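Local structure of denovo NTF2 (Synthetic construct, 6W40) at residues D25-E29 against R51-V55. The protein is a computationally designed NTF2-like protein with no known natural function, made as one of a set of NTF2-like proteins with diverse pocket structures. Residues are numbered along the deposited sequence; the frame is centred on the assembly and turned at random.
Sequences DAFHE and REEVV
His28 reaches from the short helix 27-30 to the first turn of helix 51-65, where its imidazole is held at two places. NE2 of His28 donates a hydrogen bond to OE2 of Glu52, 3.1 Å long with an angle of 162° at the hydrogen. The acceptor lies almost in the ring plane, but the ring approaches the syn side of the carboxylate from 29° out of its plane. Glu52 starts away from the short helix, and a bend at chi2 brings its carboxylate back to the imidazole edge. Over one face of the same ring sits CD of Arg51, 3.5 Å from the centroid and near the ring normal, a CH-pi contact. Beyond CD the arginine chain bends at chi3, and NH1 of Arg51 comes to 3.2 Å from the carbonyl O of His28. With an alanine at His28, the Glu52 carboxylate would probably lose its partner and the Arg51 methylene the flat surface on which it rests, leaving both chains freer to turn.

This polar part is the more solvent-accessible side, whereas the apolar part behind it is more closed. There Phe27, with CG anti to the backbone N (chi1 -177°), brings its ring against the two valines. CE2 of Phe27 lies 3.7 Å from CG1 of Val54. At the ring edge, CD2 of Phe27 meets CG2 of Val55 at 3.8 Å. Val55 CG2 also approaches CD2 of His28, linking the apolar and polar parts.

Both inner side chains continue onto the curved sheet of the NTF2-like fold: Phe27 packs on Ile112 and Val115 of strand 111-119, and Val54 on Val35 and Phe37 of strand 35-41. These two strands are paired in parallel in the sheet, so the contact joins helix 27-30 and the start of helix 51-65 over adjacent strands.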
ATOM      1  N   ASP A  25       0.998   1.931  14.475  1.00 64.27           N
ATOM      2  CA  ASP A  25       1.951   2.041  15.570  1.00 63.65           C
ATOM      3  C   ASP A  25       3.364   2.261  15.046  1.00 64.80           C
ATOM      4  O   ASP A  25       4.187   2.889  15.721  1.00 64.77           O
ATOM      5  CB  ASP A  25       1.894   0.785  16.442  1.00 72.57           C
ATOM      6  CG  ASP A  25       0.475   0.402  16.820  1.00 72.56           C
ATOM      7  OD1 ASP A  25      -0.460   1.153  16.470  1.00 73.77           O
ATOM      8  OD2 ASP A  25       0.294  -0.655  17.464  1.00 80.53           O
ATOM      9  N   ALA A  26       3.657   1.758  13.846  1.00 60.98           N
ATOM     10  CA  ALA A  26       4.953   1.945  13.205  1.00 58.37           C
ATOM     11  C   ALA A  26       5.105   3.317  12.559  1.00 59.26           C
ATOM     12  O   ALA A  26       6.106   3.558  11.877  1.00 61.12           O
ATOM     13  CB  ALA A  26       5.182   0.848  12.161  1.00 52.23           C
ATOM     14  N   PHE A  27       4.135   4.216  12.753  1.00 51.32           N
ATOM     15  CA  PHE A  27       4.258   5.573  12.238  1.00 51.69           C
ATOM     16  C   PHE A  27       5.413   6.327  12.884  1.00 47.07           C
ATOM     17  O   PHE A  27       5.954   7.252  12.269  1.00 43.37           O
ATOM     18  CB  PHE A  27       2.946   6.332  12.454  1.00 54.21           C
ATOM     19  CG  PHE A  27       2.946   7.724  11.890  1.00 44.21           C
ATOM     20  CD1 PHE A  27       2.660   7.940  10.554  1.00 52.50           C
ATOM     21  CD2 PHE A  27       3.222   8.817  12.698  1.00 43.27           C
ATOM     22  CE1 PHE A  27       2.656   9.219  10.028  1.00 48.25           C
ATOM     23  CE2 PHE A  27       3.221  10.099  12.177  1.00 44.96           C
ATOM     24  CZ  PHE A  27       2.937  10.299  10.841  1.00 44.24           C
ATOM     25  N   HIS A  28       5.809   5.939  14.100  1.00 52.02           N
ATOM     26  CA  HIS A  28       6.872   6.651  14.801  1.00 50.62           C
ATOM     27  C   HIS A  28       8.229   6.392  14.163  1.00 50.68           C
ATOM     28  O   HIS A  28       9.073   7.294  14.099  1.00 55.25           O
ATOM     29  CB  HIS A  28       6.886   6.243  16.274  1.00 49.52           C
ATOM     30  CG  HIS A  28       7.895   6.982  17.100  1.00 57.05           C
ATOM     31  ND1 HIS A  28       9.224   6.622  17.154  1.00 61.72           N
ATOM     32  CD2 HIS A  28       7.764   8.053  17.919  1.00 63.60           C
ATOM     33  CE1 HIS A  28       9.871   7.442  17.965  1.00 68.77           C
ATOM     34  NE2 HIS A  28       9.006   8.319  18.442  1.00 65.58           N
ATOM     35  N   GLU A  29       8.459   5.169  13.681  1.00 49.50           N
ATOM     36  CA  GLU A  29       9.756   4.820  13.116  1.00 56.43           C
ATOM     37  C   GLU A  29       9.959   5.377  11.713  1.00 49.64           C
ATOM     38  O   GLU A  29      11.101   5.431  11.244  1.00 54.10           O
ATOM     39  CB  GLU A  29       9.932   3.298  13.098  1.00 64.89           C
ATOM     40  CG  GLU A  29       9.070   2.575  12.076  1.00 65.62           C
ATOM     41  CD  GLU A  29       9.088   1.068  12.253  1.00 80.47           C
ATOM     42  OE1 GLU A  29       9.371   0.603  13.378  1.00 94.74           O
ATOM     43  OE2 GLU A  29       8.824   0.346  11.267  1.00 76.88           O
ATOM     44  N   ARG A  51       7.845  14.997  16.074  1.00 40.79           N
ATOM     45  CA  ARG A  51       7.418  13.603  15.966  1.00 50.73           C
ATOM     46  C   ARG A  51       6.519  13.201  17.130  1.00 48.02           C
ATOM     47  O   ARG A  51       5.554  12.453  16.944  1.00 43.16           O
ATOM     48  CB  ARG A  51       8.634  12.678  15.889  1.00 44.28           C
ATOM     49  CG  ARG A  51       8.306  11.280  15.387  1.00 50.03           C
ATOM     50  CD  ARG A  51       9.388  10.274  15.765  1.00 42.97           C
ATOM     51  NE  ARG A  51      10.713  10.654  15.281  1.00 54.16           N
ATOM     52  CZ  ARG A  51      11.745   9.816  15.206  1.00 62.93           C
ATOM     53  NH1 ARG A  51      11.596   8.551  15.573  1.00 69.43           N
ATOM     54  NH2 ARG A  51      12.919  10.239  14.754  1.00 61.65           N
ATOM     55  N   GLU A  52       6.816  13.691  18.337  1.00 53.61           N
ATOM     56  CA  GLU A  52       6.046  13.285  19.508  1.00 58.36           C
ATOM     57  C   GLU A  52       4.674  13.949  19.543  1.00 49.98           C
ATOM     58  O   GLU A  52       3.683  13.307  19.911  1.00 39.15           O
ATOM     59  CB  GLU A  52       6.825  13.595  20.787  1.00 52.26           C
ATOM     60  CG  GLU A  52       8.188  12.921  20.859  1.00 63.51           C
ATOM     61  CD  GLU A  52       8.103  11.408  20.774  1.00 66.35           C
ATOM     62  OE1 GLU A  52       7.074  10.838  21.195  1.00 71.15           O
ATOM     63  OE2 GLU A  52       9.068  10.786  20.282  1.00 70.48           O
ATOM     64  N   GLU A  53       4.594  15.229  19.168  1.00 49.90           N
ATOM     65  CA  GLU A  53       3.299  15.898  19.102  1.00 41.06           C
ATOM     66  C   GLU A  53       2.407  15.272  18.037  1.00 50.16           C
ATOM     67  O   GLU A  53       1.192  15.144  18.228  1.00 45.87           O
ATOM     68  CB  GLU A  53       3.491  17.388  18.822  1.00 40.60           C
ATOM     69  CG  GLU A  53       3.888  18.222  20.028  1.00 49.59           C
ATOM     70  CD  GLU A  53       2.690  18.713  20.820  1.00 73.51           C
ATOM     71  OE1 GLU A  53       1.770  17.908  21.082  1.00 74.95           O
ATOM     72  OE2 GLU A  53       2.663  19.910  21.173  1.00 91.36           O
ATOM     73  N   VAL A  54       2.994  14.876  16.906  1.00 41.55           N
ATOM     74  CA  VAL A  54       2.207  14.334  15.804  1.00 39.74           C
ATOM     75  C   VAL A  54       1.686  12.945  16.150  1.00 43.80           C
ATOM     76  O   VAL A  54       0.505  12.639  15.945  1.00 48.64           O
ATOM     77  CB  VAL A  54       3.041  14.321  14.511  1.00 37.05           C
ATOM     78  CG1 VAL A  54       2.360  13.483  13.443  1.00 38.78           C
ATOM     79  CG2 VAL A  54       3.267  15.742  14.014  1.00 34.50           C
ATOM     80  N   VAL A  55       2.558  12.083  16.680  1.00 39.37           N
ATOM     81  CA  VAL A  55       2.159  10.710  16.980  1.00 40.30           C
ATOM     82  C   VAL A  55       1.041  10.689  18.015  1.00 46.15           C
ATOM     83  O   VAL A  55       0.060   9.950  17.872  1.00 47.55           O
ATOM     84  CB  VAL A  55       3.378   9.887  17.437  1.00 42.90           C
ATOM     85  CG1 VAL A  55       2.934   8.575  18.065  1.00 42.39           C
ATOM     86  CG2 VAL A  55       4.303   9.620  16.258  1.00 47.74           C
TER